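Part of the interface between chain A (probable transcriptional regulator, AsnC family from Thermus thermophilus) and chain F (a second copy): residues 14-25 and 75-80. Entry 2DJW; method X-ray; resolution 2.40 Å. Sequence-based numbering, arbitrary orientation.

Chain A (14-25) RVQALGEAIAEL
Chain F (75-80) FRAYPR

The chain A stretch is helical through its middle, held by i to i+4 bonds such as Gly A19 N to Val A15 O and Glu A20 N to Gln A16 O (both 2.8 Å). Chain F arrives as the end of a strand, residues 75–77, that continues as an extended segment through Tyr F78 (phi/psi -119/103) and Pro F79 (-78/-175, C-gamma endo) to Arg F80, whose phi is positive (102). Both chains advance in the same general sense: the CA of Glu A20 lies 5.6 Å from that of Tyr F78, and the CA of Ala A23 lies 6.0 Å from that of Arg F80.

Tyr F78 (chi1 -58°, m; chi2 -91°) lays its ring against the helix at Gly A19, whose CA sits 3.7 Å from the ring centroid and 7° off its normal, a CH-pi contact. Glycine permits this approach; an ideal CB on Gly A19 would fall 2.6 Å from Tyr F78 CZ, a clash. The phenol end reaches back along the helix, where Tyr F78 OH lies 3.7 Å from Val A15 CG1 (chi1 t). One turn beyond Gly A19, Ala A23 CB packs 4.1 Å from Tyr F78 CB and 3.2 Å from Tyr F78 O.

Arg F76 is extended (ttt, chi4 167°), carrying its guanidinium to two side chains one turn apart. Arg F76 NH1 donates to Gln A16 OE1 at a very short 2.4 Å, near the guanidinium plane; Gln A16 is m, t, with chi3 101°. Arg F76 NH2 makes a long salt bridge to Glu A20 OE2 (3.8 Å; Glu A20 m, t, -27°). A water donates to Glu A20 OE2 (2.7 Å) and weakly accepts from Arg F76 NH2 (3.2 Å).

Glu A24 (chi1 -73°, m; chi2 -17°, between wells; chi3 -49°) places OE1 over one guanidinium face of Arg F80 (m, t, p, -170°), 3.4 Å from Arg F80 NE. Because OE1 lies well out of the guanidinium plane, no N-H points at it, and this salt bridge is purely electrostatic.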

# COMPACT_ATOMS: atom_id res chain seq x y z
N ARG A 14 20.41 -11.54 8.90
CA ARG A 14 21.49 -10.58 8.76
C ARG A 14 21.42 -9.38 9.70
O ARG A 14 22.35 -8.57 9.74
CB ARG A 14 21.53 -10.08 7.33
CG ARG A 14 21.80 -11.16 6.30
CD ARG A 14 23.24 -11.69 6.41
NE ARG A 14 24.24 -10.65 6.17
CZ ARG A 14 25.48 -10.68 6.65
NH1 ARG A 14 25.89 -11.71 7.40
NH2 ARG A 14 26.32 -9.68 6.38
N VAL A 15 20.33 -9.25 10.45
CA VAL A 15 20.09 -8.07 11.29
C VAL A 15 21.34 -7.62 12.08
O VAL A 15 21.79 -6.48 11.95
CB VAL A 15 18.82 -8.24 12.22
CG1 VAL A 15 18.70 -7.09 13.22
CG2 VAL A 15 17.54 -8.34 11.38
N GLN A 16 21.92 -8.53 12.87
CA GLN A 16 23.05 -8.18 13.74
C GLN A 16 24.33 -7.91 12.97
O GLN A 16 24.99 -6.89 13.18
CB GLN A 16 23.27 -9.25 14.80
CG GLN A 16 22.19 -9.28 15.83
CD GLN A 16 22.32 -10.42 16.80
OE1 GLN A 16 22.79 -10.24 17.92
NE2 GLN A 16 21.84 -11.60 16.40
N ALA A 17 24.67 -8.81 12.07
CA ALA A 17 25.75 -8.60 11.11
C ALA A 17 25.68 -7.18 10.52
O ALA A 17 26.60 -6.37 10.70
CB ALA A 17 25.65 -9.65 10.01
N LEU A 18 24.57 -6.86 9.86
CA LEU A 18 24.41 -5.51 9.25
C LEU A 18 24.41 -4.38 10.28
O LEU A 18 25.04 -3.33 10.06
CB LEU A 18 23.20 -5.45 8.33
CG LEU A 18 23.26 -6.52 7.22
CD1 LEU A 18 21.91 -6.72 6.63
CD2 LEU A 18 24.28 -6.16 6.15
N GLY A 19 23.77 -4.61 11.43
CA GLY A 19 23.81 -3.65 12.51
C GLY A 19 25.23 -3.26 12.81
O GLY A 19 25.57 -2.09 12.76
N GLU A 20 26.07 -4.26 13.10
CA GLU A 20 27.47 -4.07 13.50
C GLU A 20 28.36 -3.47 12.43
O GLU A 20 29.20 -2.62 12.73
CB GLU A 20 28.06 -5.40 13.98
CG GLU A 20 27.35 -5.93 15.20
CD GLU A 20 27.83 -7.29 15.60
OE1 GLU A 20 28.31 -8.05 14.73
OE2 GLU A 20 27.72 -7.61 16.80
N ALA A 21 28.18 -3.91 11.18
CA ALA A 21 28.86 -3.32 10.03
C ALA A 21 28.51 -1.84 9.77
O ALA A 21 29.41 -1.07 9.45
CB ALA A 21 28.58 -4.15 8.78
N ILE A 22 27.23 -1.47 9.90
CA ILE A 22 26.77 -0.08 9.68
C ILE A 22 27.33 0.81 10.77
O ILE A 22 27.69 1.96 10.53
CB ILE A 22 25.20 0.06 9.66
CG1 ILE A 22 24.52 -0.92 8.69
CG2 ILE A 22 24.75 1.49 9.35
CD1 ILE A 22 25.08 -0.93 7.33
N ALA A 23 27.42 0.28 11.99
CA ALA A 23 28.07 0.98 13.09
C ALA A 23 29.54 1.33 12.81
O ALA A 23 30.08 2.23 13.45
CB ALA A 23 27.95 0.16 14.36
N GLU A 24 30.18 0.64 11.87
CA GLU A 24 31.60 0.89 11.55
C GLU A 24 31.85 2.09 10.64
O GLU A 24 32.89 2.77 10.79
CB GLU A 24 32.29 -0.35 10.96
CG GLU A 24 32.59 -1.50 11.96
CD GLU A 24 32.54 -1.07 13.45
OE1 GLU A 24 33.15 -0.04 13.82
OE2 GLU A 24 31.87 -1.78 14.24
N LEU A 25 30.92 2.35 9.73
CA LEU A 25 30.97 3.50 8.81
C LEU A 25 31.10 4.84 9.55
O LEU A 25 30.29 5.15 10.42
CB LEU A 25 29.73 3.56 7.92
CG LEU A 25 29.23 2.29 7.24
CD1 LEU A 25 27.91 2.57 6.51
CD2 LEU A 25 30.30 1.73 6.32
N PHE F 75 15.40 -1.05 20.51
CA PHE F 75 15.57 -1.98 21.61
C PHE F 75 17.04 -2.48 21.77
O PHE F 75 17.47 -2.86 22.87
CB PHE F 75 14.53 -3.10 21.55
CG PHE F 75 14.51 -3.88 20.27
CD1 PHE F 75 15.44 -4.90 20.05
CD2 PHE F 75 13.53 -3.64 19.30
CE1 PHE F 75 15.42 -5.64 18.89
CE2 PHE F 75 13.50 -4.38 18.13
CZ PHE F 75 14.45 -5.39 17.92
N ARG F 76 17.82 -2.40 20.69
CA ARG F 76 19.24 -2.66 20.75
C ARG F 76 20.10 -1.69 19.95
O ARG F 76 19.84 -1.45 18.77
CB ARG F 76 19.53 -4.09 20.30
CG ARG F 76 21.00 -4.40 20.40
CD ARG F 76 21.32 -5.67 19.70
NE ARG F 76 22.76 -5.83 19.53
CZ ARG F 76 23.33 -6.97 19.17
NH1 ARG F 76 22.58 -8.04 18.96
NH2 ARG F 76 24.65 -7.02 19.02
N ALA F 77 21.12 -1.16 20.61
CA ALA F 77 22.16 -0.36 19.95
C ALA F 77 23.32 -1.23 19.44
O ALA F 77 23.58 -2.31 19.96
CB ALA F 77 22.66 0.72 20.89
N TYR F 78 23.99 -0.77 18.38
CA TYR F 78 25.21 -1.40 17.89
C TYR F 78 26.35 -0.38 17.99
O TYR F 78 26.42 0.52 17.17
CB TYR F 78 25.05 -1.91 16.44
CG TYR F 78 23.94 -2.91 16.27
CD1 TYR F 78 24.18 -4.28 16.40
CD2 TYR F 78 22.63 -2.50 15.99
CE1 TYR F 78 23.15 -5.20 16.27
CE2 TYR F 78 21.60 -3.42 15.85
CZ TYR F 78 21.87 -4.77 15.99
OH TYR F 78 20.86 -5.71 15.85
N PRO F 79 27.23 -0.50 19.01
CA PRO F 79 28.29 0.49 19.21
C PRO F 79 29.48 0.33 18.25
O PRO F 79 29.46 -0.52 17.35
CB PRO F 79 28.75 0.20 20.64
CG PRO F 79 28.56 -1.28 20.78
CD PRO F 79 27.27 -1.56 20.04
N ARG F 80 30.51 1.16 18.49
CA ARG F 80 31.79 1.22 17.75
C ARG F 80 31.78 2.41 16.79
O ARG F 80 30.76 3.10 16.75
CB ARG F 80 32.13 -0.08 17.01
CG ARG F 80 32.87 -1.11 17.86
CD ARG F 80 33.80 -1.99 16.97
NE ARG F 80 34.97 -1.25 16.47
CZ ARG F 80 35.83 -1.70 15.54
NH1 ARG F 80 35.66 -2.89 14.98
NH2 ARG F 80 36.85 -0.94 15.17
O HOH W 1 27.45 -5.57 18.55